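Transcriptional regulator (PDB 4IVN) binds N-acetylmannosamine 6-phosphate and probably acts as a DNA-binding repressor of the genes for sialic acid catabolism. Local coordinates at residues N211-P214 and L215-L218; V25-Y28 and I29-A33; L246-V249 and L250-L254; Q49-E52 and A53-V56. All coordinates share one frame; numbering follows the deposited sequence.

How the contacts relate
Contacts 2, 4, 1 and 3 follow one another in that order along the chain. Contacts 2 and 4 belong to the N-terminal helix-turn-helix region. Their centres are about 13 Å apart, and they touch where Val25 CG2 packs 3.5 Å from Thr50 OG1. Contacts 1 and 3 belong to the SIS domain, with centres about 22 Å apart. Contact 1 lies in the loop between strands 204-208 and 221-224 of the parallel sheet; contact 3 lies on helix 237-257. Contact 1 is about 6 Å from contact 4 by nearest atoms. The centres of contacts 2 and 3 are about 39 Å apart. The ligand-binding SIS domain thus lies beside the helix-turn-helix region, contact 1 near their junction.

Contact 1: N211-P214 and L215-L218; sequences NHSP and LSSL
Ser213 and Ser216 carry this turn through three hydrogen bonds. The Ser216 hydroxyl OG donates to Ser213 O at 2.7 Å. It lies in the carbonyl plane, on a lone pair, with a C=O...OG angle of 136°. Ser216 CB-OG is turned between its own N and carbonyl carbon (chi1 49°), which folds the hydroxyl back over the turn. The backbone N of Ser216 gives a second, weak bond to Ser213 O at 3.0 Å. The same N-H also reaches Ser213 OG at 3.2 Å, so its hydrogen is shared between a carbonyl and a hydroxyl.

A water adds a further polar link. It donates to Pro214 O at 2.6 Å and bonds to Ser217 OG at 3.0 Å, bridging the two residues.

The carbon contacts are slight: Leu215 CB rests 3.5 Å from Ser213 OG, and Leu218 CD1 comes within 3.9 Å of Pro214 O.

The turn sits in the loop from strand 204-208 to strand 221-224. The side chains of Leu215 and Leu218 pack against helix 188-199, while Ser213 and Ser216 touch Met222 of strand 221-224. His212 and Pro214 reach over to helix 41-48 of the helix-turn-helix region.

Contact 2: V25-Y28 and I29-A33; sequences VADY and ILENA
The backbone is helical, with Ile29 N bonded to Val25 O at 3.1 Å, Leu30 N to Ala26 O at 3.0 Å and Glu31 N to Asp27 O at 3.1 Å. The side-chain contact centres on Tyr28 and Asn32, one turn apart. Asn32 ND2 donates to Tyr28 O at 2.8 Å. ND2 lies in the carbonyl plane, on a lone pair of Tyr28 O, with a C=O...N angle of 129°. The same ND2 sits over the centre of the Tyr28 ring, 3.3 Å above its plane. Asn32 CB adds a CH-pi contact over the ring, 4.3 Å from its centroid. Ring and amide planes are 34° apart, so the two groups are tilted rather than stacked flat. Tyr28 CG stands anti to its own N (chi1 -180°), which lays the ring along the helix towards Asn32. One amide group thus meets both the carbonyl and the ring of a single residue, which should limit its rotation. Tyr28 OH is hydrogen-bonded to Gln39.

On another side of the helix, Val25 and Ile29 run side by side, and Val25 CG1 meets Ile29 CD1 at 3.7 Å. Asp27 and Glu31 bring like charges near each other, with OD1 of Asp27 4.3 Å from OE2 of Glu31. This pair is probably mildly unfavourable.

Ile29 reaches Leu11, Leu44 and Leu58 on three other helices. Such a helix, packed against helices 41-48 and 52-61, is characteristic of the helical bundle of RpiR-family helix-turn-helix domains.

Contact 3: L246-V249 and L250-L254; sequences LVDV and LVNSL
Asn252 turns its amide back along the helix to the carboxylate of Asp248. Its CB lies 3.3 Å from Asp248 O. CG stands beside the backbone N of Asn252 (chi1 -64°), which places it 3.1 Å from the same carbonyl oxygen. At the tip, ND2 lies 3.2 Å from both OD1 and OD2 of Asp248. The carboxylate and amide planes are 79° apart, so the two planes stand nearly at right angles. The other branch, OD1 of Asn252, accepts a hydrogen bond from Arg148. Arg148 also forms a salt bridge with OD1 of Asp248. One arginine of helix 137-151 therefore joins both side chains, and its positive charge probably offsets the negative charge of the buried Asp248 carboxylate. Asn252 ND2 also has a weak hydrogen bond to Ser97 of the second subunit.

Further round the helix, Val249 O accepts two bonds from Ser253. The backbone N approaches at 2.9 Å and the hydroxyl OG at 2.7 Å, from opposite faces of the carbonyl plane. Both hydrogen donors of Ser253 are thus spent on one oxygen. The backbone bond from Asn252 N to Asp248 O is short, at 2.7 Å.

Val249 and Leu250 face helix 114-126, and Val247 faces helix 137-151. Asp248 packs on Phe237 of the second subunit. The arrangement is that of a largely buried helix of an SIS alpha/beta domain, packed against helices 114-126 and 137-151 and partly in the dimer interface.

Contact 4: Q49-E52 and A53-V56; sequences QTSE and ATVV
Ser51 is the N-cap of helix 52-61, and its hydroxyl meets that of Thr54. Ser51 OG and Thr54 OG1 are hydrogen-bonded at 2.9 Å, and either could be the donor. Ser51 OG is turned between its own N and carbonyl carbon (chi1 59°), which brings it over the first turn. It also lies 3.1 Å from Thr54 N. Thr54 OG1 has a second, weak partner in Lys21 of helix 20-36.

Ser51 O accepts two weak backbone bonds, from Thr54 N at 3.3 Å and from Val55 N at 3.4 Å. Regular helix bonding follows with Val56 N, which donates to Glu52 O at 3.0 Å with an N-H...O angle of 165°. Thr50 OG1 is hydrogen-bonded to Thr48, in the preceding helix.

The remaining contacts are packing. Thr50 CB packs 4.0 Å from Thr54 CB, the two side chains crossing at about a right angle. Val55 CG2 approaches Thr50 OG1 at 3.9 Å.

Gln49 has positive phi and ends helix 41-48 with a Schellman motif, so Gln49 and Thr50 alone lie between the end of that helix and the cap at Ser51. Helices 41-48 and 52-61 are thus joined by a tight turn, as in a helix-turn-helix. The chemistry implies a first turn held by the Ser51-Thr54 hydroxyl pair and weak bonds to Ser51 O, with a weak polar tie to helix 20-36 through Lys21.

Contact 1: N211-P214 and L215-L218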
loop_
_atom_site.group_PDB
_atom_site.type_symbol
_atom_site.label_atom_id
_atom_site.label_comp_id
_atom_site.label_asym_id
_atom_site.label_seq_id
_atom_site.Cartn_x
_atom_site.Cartn_y
_atom_site.Cartn_z
ATOM N N ASN A 211 -14.594 0.202 -14.663
ATOM C CA ASN A 211 -15.274 -0.931 -15.288
ATOM C C ASN A 211 -14.857 -1.308 -16.682
ATOM O O ASN A 211 -14.799 -2.495 -16.989
ATOM C CB ASN A 211 -16.800 -0.735 -15.200
ATOM C CG ASN A 211 -17.241 -0.776 -13.769
ATOM O OD1 ASN A 211 -17.165 -1.816 -13.132
ATOM N ND2 ASN A 211 -17.526 0.376 -13.202
ATOM N N HIS A 212 -14.598 -0.315 -17.556
ATOM C CA HIS A 212 -14.223 -0.652 -18.939
ATOM C C HIS A 212 -12.928 -0.050 -19.350
ATOM O O HIS A 212 -12.678 1.144 -19.109
ATOM C CB HIS A 212 -15.295 -0.180 -19.889
ATOM C CG HIS A 212 -16.684 -0.637 -19.480
ATOM N ND1 HIS A 212 -17.184 -1.842 -19.853
ATOM C CD2 HIS A 212 -17.669 -0.009 -18.731
ATOM C CE1 HIS A 212 -18.413 -1.976 -19.326
ATOM N NE2 HIS A 212 -18.716 -0.845 -18.669
ATOM N N SER A 213 -12.101 -0.814 -20.043
ATOM C CA SER A 213 -10.762 -0.322 -20.237
ATOM C C SER A 213 -10.203 -1.341 -21.211
ATOM O O SER A 213 -10.782 -2.414 -21.351
ATOM C CB SER A 213 -10.007 -0.336 -18.872
ATOM O OG SER A 213 -9.464 -1.674 -18.643
ATOM N N PRO A 214 -9.059 -1.034 -21.864
ATOM C CA PRO A 214 -8.348 -2.018 -22.709
ATOM C C PRO A 214 -8.089 -3.356 -21.976
ATOM O O PRO A 214 -8.099 -4.487 -22.571
ATOM C CB PRO A 214 -7.013 -1.313 -22.954
ATOM C CG PRO A 214 -7.352 0.166 -22.975
ATOM C CD PRO A 214 -8.495 0.339 -21.998
ATOM N N LEU A 215 -7.778 -3.241 -20.692
ATOM C CA LEU A 215 -7.512 -4.413 -19.865
ATOM C C LEU A 215 -8.734 -5.299 -19.670
ATOM O O LEU A 215 -8.651 -6.552 -19.592
ATOM C CB LEU A 215 -6.808 -3.987 -18.527
ATOM C CG LEU A 215 -6.325 -5.094 -17.548
ATOM C CD1 LEU A 215 -5.283 -5.976 -18.216
ATOM C CD2 LEU A 215 -5.658 -4.478 -16.264
ATOM N N SER A 216 -9.936 -4.713 -19.614
ATOM C CA SER A 216 -11.094 -5.615 -19.396
ATOM C C SER A 216 -11.319 -6.644 -20.482
ATOM O O SER A 216 -11.754 -7.742 -20.194
ATOM C CB SER A 216 -12.381 -4.867 -19.013
ATOM O OG SER A 216 -12.539 -3.850 -19.915
ATOM N N SER A 217 -10.918 -6.385 -21.710
ATOM C CA SER A 217 -11.133 -7.385 -22.695
ATOM C C SER A 217 -9.972 -8.407 -22.654
ATOM O O SER A 217 -9.906 -9.285 -23.478
ATOM C CB SER A 217 -11.258 -6.714 -24.095
ATOM O OG SER A 217 -9.950 -6.456 -24.587
ATOM N N LEU A 218 -9.057 -8.324 -21.679
ATOM C CA LEU A 218 -8.028 -9.368 -21.557
ATOM C C LEU A 218 -8.063 -9.930 -20.167
ATOM O O LEU A 218 -6.995 -10.279 -19.671
ATOM C CB LEU A 218 -6.599 -8.760 -21.754
ATOM C CG LEU A 218 -6.336 -7.968 -23.030
ATOM C CD1 LEU A 218 -5.156 -7.047 -22.769
ATOM C CD2 LEU A 218 -6.102 -8.957 -24.185
HETATM O O HOH W 1 -7.705 -4.583 -25.103
#

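Contact 2: V25-Y28 and I29-A33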
loop_
_atom_site.group_PDB
_atom_site.type_symbol
_atom_site.label_atom_id
_atom_site.label_comp_id
_atom_site.label_asym_id
_atom_site.label_seq_id
_atom_site.Cartn_x
_atom_site.Cartn_y
_atom_site.Cartn_z
ATOM N N VAL A 25 -18.605 12.949 -30.845
ATOM C CA VAL A 25 -17.605 12.793 -29.784
ATOM C C VAL A 25 -17.156 14.169 -29.310
ATOM O O VAL A 25 -16.962 14.366 -28.100
ATOM C CB VAL A 25 -16.359 12.007 -30.268
ATOM C CG1 VAL A 25 -15.363 11.842 -29.119
ATOM C CG2 VAL A 25 -16.738 10.623 -30.820
ATOM N N ALA A 26 -16.989 15.129 -30.250
ATOM C CA ALA A 26 -16.568 16.464 -29.833
ATOM C C ALA A 26 -17.645 17.010 -28.881
ATOM O O ALA A 26 -17.335 17.519 -27.797
ATOM C CB ALA A 26 -16.302 17.376 -31.049
ATOM N N ASP A 27 -18.908 16.791 -29.219
ATOM C CA ASP A 27 -20.043 17.342 -28.412
ATOM C C ASP A 27 -20.160 16.739 -27.008
ATOM O O ASP A 27 -20.425 17.474 -26.014
ATOM C CB ASP A 27 -21.386 17.174 -29.118
ATOM C CG ASP A 27 -21.660 18.262 -30.129
ATOM O OD1 ASP A 27 -21.113 19.371 -29.979
ATOM O OD2 ASP A 27 -22.441 18.032 -31.079
ATOM N N TYR A 28 -20.018 15.418 -26.943
ATOM C CA TYR A 28 -20.009 14.714 -25.662
ATOM C C TYR A 28 -18.880 15.247 -24.773
ATOM O O TYR A 28 -19.089 15.489 -23.590
ATOM C CB TYR A 28 -19.919 13.188 -25.821
ATOM C CG TYR A 28 -19.914 12.430 -24.513
ATOM C CD1 TYR A 28 -21.084 11.853 -24.003
ATOM C CD2 TYR A 28 -18.715 12.253 -23.769
ATOM C CE1 TYR A 28 -21.075 11.161 -22.768
ATOM C CE2 TYR A 28 -18.711 11.552 -22.559
ATOM C CZ TYR A 28 -19.893 11.012 -22.070
ATOM O OH TYR A 28 -19.871 10.349 -20.860
ATOM N N ILE A 29 -17.688 15.454 -25.327
ATOM C CA ILE A 29 -16.602 15.935 -24.516
ATOM C C ILE A 29 -16.848 17.363 -24.020
ATOM O O ILE A 29 -16.556 17.677 -22.852
ATOM C CB ILE A 29 -15.258 15.872 -25.286
ATOM C CG1 ILE A 29 -14.936 14.412 -25.649
ATOM C CG2 ILE A 29 -14.150 16.358 -24.377
ATOM C CD1 ILE A 29 -13.809 14.200 -26.669
ATOM N N LEU A 30 -17.316 18.238 -24.913
ATOM C CA LEU A 30 -17.555 19.654 -24.597
ATOM C C LEU A 30 -18.588 19.764 -23.469
ATOM O O LEU A 30 -18.557 20.732 -22.679
ATOM C CB LEU A 30 -18.051 20.457 -25.835
ATOM C CG LEU A 30 -17.004 20.939 -26.854
ATOM C CD1 LEU A 30 -17.649 21.412 -28.192
ATOM C CD2 LEU A 30 -16.126 22.017 -26.234
ATOM N N GLU A 31 -19.509 18.793 -23.418
ATOM C CA GLU A 31 -20.557 18.785 -22.410
ATOM C C GLU A 31 -20.209 18.066 -21.151
ATOM O O GLU A 31 -20.861 18.302 -20.153
ATOM C CB GLU A 31 -21.900 18.278 -22.946
ATOM C CG GLU A 31 -22.464 19.222 -23.992
ATOM C CD GLU A 31 -23.323 18.548 -25.050
ATOM O OE1 GLU A 31 -24.119 17.645 -24.722
ATOM O OE2 GLU A 31 -23.219 18.961 -26.219
ATOM N N ASN A 32 -19.198 17.200 -21.179
ATOM C CA ASN A 32 -18.952 16.275 -20.039
ATOM C C ASN A 32 -17.534 16.310 -19.548
ATOM O O ASN A 32 -17.019 15.336 -18.977
ATOM C CB ASN A 32 -19.320 14.840 -20.439
ATOM C CG ASN A 32 -20.780 14.697 -20.708
ATOM O OD1 ASN A 32 -21.568 14.698 -19.787
ATOM N ND2 ASN A 32 -21.159 14.606 -21.981
ATOM N N ALA A 33 -16.877 17.405 -19.890
ATOM C CA ALA A 33 -15.422 17.470 -19.922
ATOM C C ALA A 33 -14.808 17.162 -18.583
ATOM O O ALA A 33 -13.789 16.454 -18.512
ATOM C CB ALA A 33 -14.923 18.815 -20.438
#

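Contact 3: L246-V249 and L250-L254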
loop_
_atom_site.group_PDB
_atom_site.type_symbol
_atom_site.label_atom_id
_atom_site.label_comp_id
_atom_site.label_asym_id
_atom_site.label_seq_id
_atom_site.Cartn_x
_atom_site.Cartn_y
_atom_site.Cartn_z
ATOM N N LEU A 246 -9.869 -4.508 -1.852
ATOM C CA LEU A 246 -10.049 -5.707 -2.732
ATOM C C LEU A 246 -9.058 -6.817 -2.435
ATOM O O LEU A 246 -9.477 -8.001 -2.382
ATOM C CB LEU A 246 -9.890 -5.391 -4.242
ATOM C CG LEU A 246 -10.705 -4.275 -4.895
ATOM C CD1 LEU A 246 -10.286 -4.167 -6.379
ATOM C CD2 LEU A 246 -12.208 -4.415 -4.710
ATOM N N VAL A 247 -7.766 -6.473 -2.312
ATOM C CA VAL A 247 -6.738 -7.475 -1.932
ATOM C C VAL A 247 -7.086 -8.101 -0.577
ATOM O O VAL A 247 -7.051 -9.378 -0.373
ATOM C CB VAL A 247 -5.289 -6.909 -1.869
ATOM C CG1 VAL A 247 -4.350 -7.920 -1.260
ATOM C CG2 VAL A 247 -4.716 -6.557 -3.264
ATOM N N ASP A 248 -7.448 -7.240 0.386
ATOM C CA ASP A 248 -7.732 -7.782 1.725
ATOM C C ASP A 248 -8.914 -8.728 1.747
ATOM O O ASP A 248 -8.810 -9.818 2.345
ATOM C CB ASP A 248 -7.960 -6.627 2.716
ATOM C CG ASP A 248 -8.018 -7.093 4.138
ATOM O OD1 ASP A 248 -7.137 -7.869 4.659
ATOM O OD2 ASP A 248 -8.886 -6.569 4.750
ATOM N N VAL A 249 -10.032 -8.296 1.127
ATOM C CA VAL A 249 -11.230 -9.113 1.002
ATOM C C VAL A 249 -10.968 -10.400 0.220
ATOM O O VAL A 249 -11.403 -11.486 0.627
ATOM C CB VAL A 249 -12.379 -8.290 0.376
ATOM C CG1 VAL A 249 -13.582 -9.166 0.208
ATOM C CG2 VAL A 249 -12.727 -7.061 1.238
ATOM N N LEU A 250 -10.122 -10.339 -0.799
ATOM C CA LEU A 250 -9.787 -11.560 -1.485
ATOM C C LEU A 250 -9.180 -12.546 -0.519
ATOM O O LEU A 250 -9.598 -13.672 -0.477
ATOM C CB LEU A 250 -8.859 -11.271 -2.716
ATOM C CG LEU A 250 -8.333 -12.474 -3.473
ATOM C CD1 LEU A 250 -9.433 -13.458 -3.978
ATOM C CD2 LEU A 250 -7.388 -12.061 -4.638
ATOM N N VAL A 251 -8.122 -12.162 0.203
ATOM C CA VAL A 251 -7.354 -13.105 1.017
ATOM C C VAL A 251 -8.148 -13.463 2.248
ATOM O O VAL A 251 -8.162 -14.611 2.643
ATOM C CB VAL A 251 -5.921 -12.573 1.349
ATOM C CG1 VAL A 251 -5.117 -13.580 2.192
ATOM C CG2 VAL A 251 -5.265 -12.299 -0.011
ATOM N N ASN A 252 -8.889 -12.514 2.795
ATOM C CA ASN A 252 -9.777 -12.905 3.895
ATOM C C ASN A 252 -10.884 -13.926 3.528
ATOM O O ASN A 252 -11.246 -14.758 4.374
ATOM C CB ASN A 252 -10.379 -11.679 4.566
ATOM C CG ASN A 252 -9.298 -10.812 5.246
ATOM O OD1 ASN A 252 -8.156 -11.253 5.409
ATOM N ND2 ASN A 252 -9.635 -9.584 5.570
ATOM N N SER A 253 -11.466 -13.815 2.326
ATOM C CA SER A 253 -12.389 -14.854 1.829
ATOM C C SER A 253 -11.726 -16.169 1.719
ATOM O O SER A 253 -12.309 -17.185 2.161
ATOM C CB SER A 253 -13.025 -14.524 0.502
ATOM O OG SER A 253 -13.504 -13.245 0.624
ATOM N N LEU A 254 -10.516 -16.178 1.162
ATOM C CA LEU A 254 -9.750 -17.424 1.083
ATOM C C LEU A 254 -9.609 -18.070 2.485
ATOM O O LEU A 254 -9.834 -19.289 2.657
ATOM C CB LEU A 254 -8.358 -17.209 0.481
ATOM C CG LEU A 254 -8.213 -17.233 -1.029
ATOM C CD1 LEU A 254 -7.014 -16.372 -1.444
ATOM C CD2 LEU A 254 -8.230 -18.678 -1.579
#

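Contact 4: Q49-E52 and A53-V56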
loop_
_atom_site.group_PDB
_atom_site.type_symbol
_atom_site.label_atom_id
_atom_site.label_comp_id
_atom_site.label_asym_id
_atom_site.label_seq_id
_atom_site.Cartn_x
_atom_site.Cartn_y
_atom_site.Cartn_z
ATOM N N GLN A 49 -21.252 5.846 -28.187
ATOM C CA GLN A 49 -21.600 4.820 -29.189
ATOM C C GLN A 49 -20.811 4.991 -30.509
ATOM O O GLN A 49 -21.396 5.004 -31.606
ATOM C CB GLN A 49 -23.100 4.870 -29.505
ATOM C CG GLN A 49 -24.053 4.303 -28.451
ATOM C CD GLN A 49 -25.476 4.794 -28.708
ATOM O OE1 GLN A 49 -25.801 5.952 -28.431
ATOM N NE2 GLN A 49 -26.323 3.933 -29.273
ATOM N N THR A 50 -19.492 5.127 -30.419
ATOM C CA THR A 50 -18.630 5.251 -31.594
ATOM C C THR A 50 -17.513 4.241 -31.359
ATOM O O THR A 50 -17.358 3.727 -30.252
ATOM C CB THR A 50 -18.123 6.729 -31.792
ATOM O OG1 THR A 50 -17.210 7.117 -30.736
ATOM C CG2 THR A 50 -19.273 7.725 -31.768
ATOM N N SER A 51 -16.697 3.953 -32.345
ATOM C CA SER A 51 -15.558 3.068 -32.098
ATOM C C SER A 51 -14.428 3.803 -31.329
ATOM O O SER A 51 -14.406 5.030 -31.221
ATOM C CB SER A 51 -15.032 2.601 -33.412
ATOM O OG SER A 51 -14.664 3.759 -34.102
ATOM N N GLU A 52 -13.468 3.049 -30.822
ATOM C CA GLU A 52 -12.287 3.676 -30.299
ATOM C C GLU A 52 -11.501 4.326 -31.422
ATOM O O GLU A 52 -10.797 5.302 -31.201
ATOM C CB GLU A 52 -11.416 2.660 -29.586
ATOM C CG GLU A 52 -12.140 1.949 -28.475
ATOM C CD GLU A 52 -11.212 1.050 -27.662
ATOM O OE1 GLU A 52 -9.977 1.078 -27.890
ATOM O OE2 GLU A 52 -11.734 0.340 -26.774
ATOM N N ALA A 53 -11.605 3.789 -32.617
ATOM C CA ALA A 53 -10.923 4.455 -33.777
ATOM C C ALA A 53 -11.414 5.904 -34.026
ATOM O O ALA A 53 -10.657 6.792 -34.455
ATOM C CB ALA A 53 -11.107 3.642 -35.047
ATOM N N THR A 54 -12.716 6.098 -33.832
ATOM C CA THR A 54 -13.335 7.414 -34.033
ATOM C C THR A 54 -12.767 8.395 -32.980
ATOM O O THR A 54 -12.347 9.506 -33.312
ATOM C CB THR A 54 -14.869 7.355 -33.960
ATOM O OG1 THR A 54 -15.374 6.425 -34.915
ATOM C CG2 THR A 54 -15.470 8.745 -34.271
ATOM N N VAL A 55 -12.694 7.936 -31.732
ATOM C CA VAL A 55 -12.224 8.775 -30.629
ATOM C C VAL A 55 -10.774 9.158 -30.911
ATOM O O VAL A 55 -10.409 10.327 -30.781
ATOM C CB VAL A 55 -12.348 7.996 -29.287
ATOM C CG1 VAL A 55 -11.796 8.784 -28.112
ATOM C CG2 VAL A 55 -13.801 7.622 -29.017
ATOM N N VAL A 56 -9.967 8.159 -31.325
ATOM C CA VAL A 56 -8.564 8.394 -31.633
ATOM C C VAL A 56 -8.437 9.420 -32.766
ATOM O O VAL A 56 -7.627 10.363 -32.672
ATOM C CB VAL A 56 -7.811 7.087 -32.029
ATOM C CG1 VAL A 56 -6.413 7.415 -32.458
ATOM C CG2 VAL A 56 -7.733 6.073 -30.874
#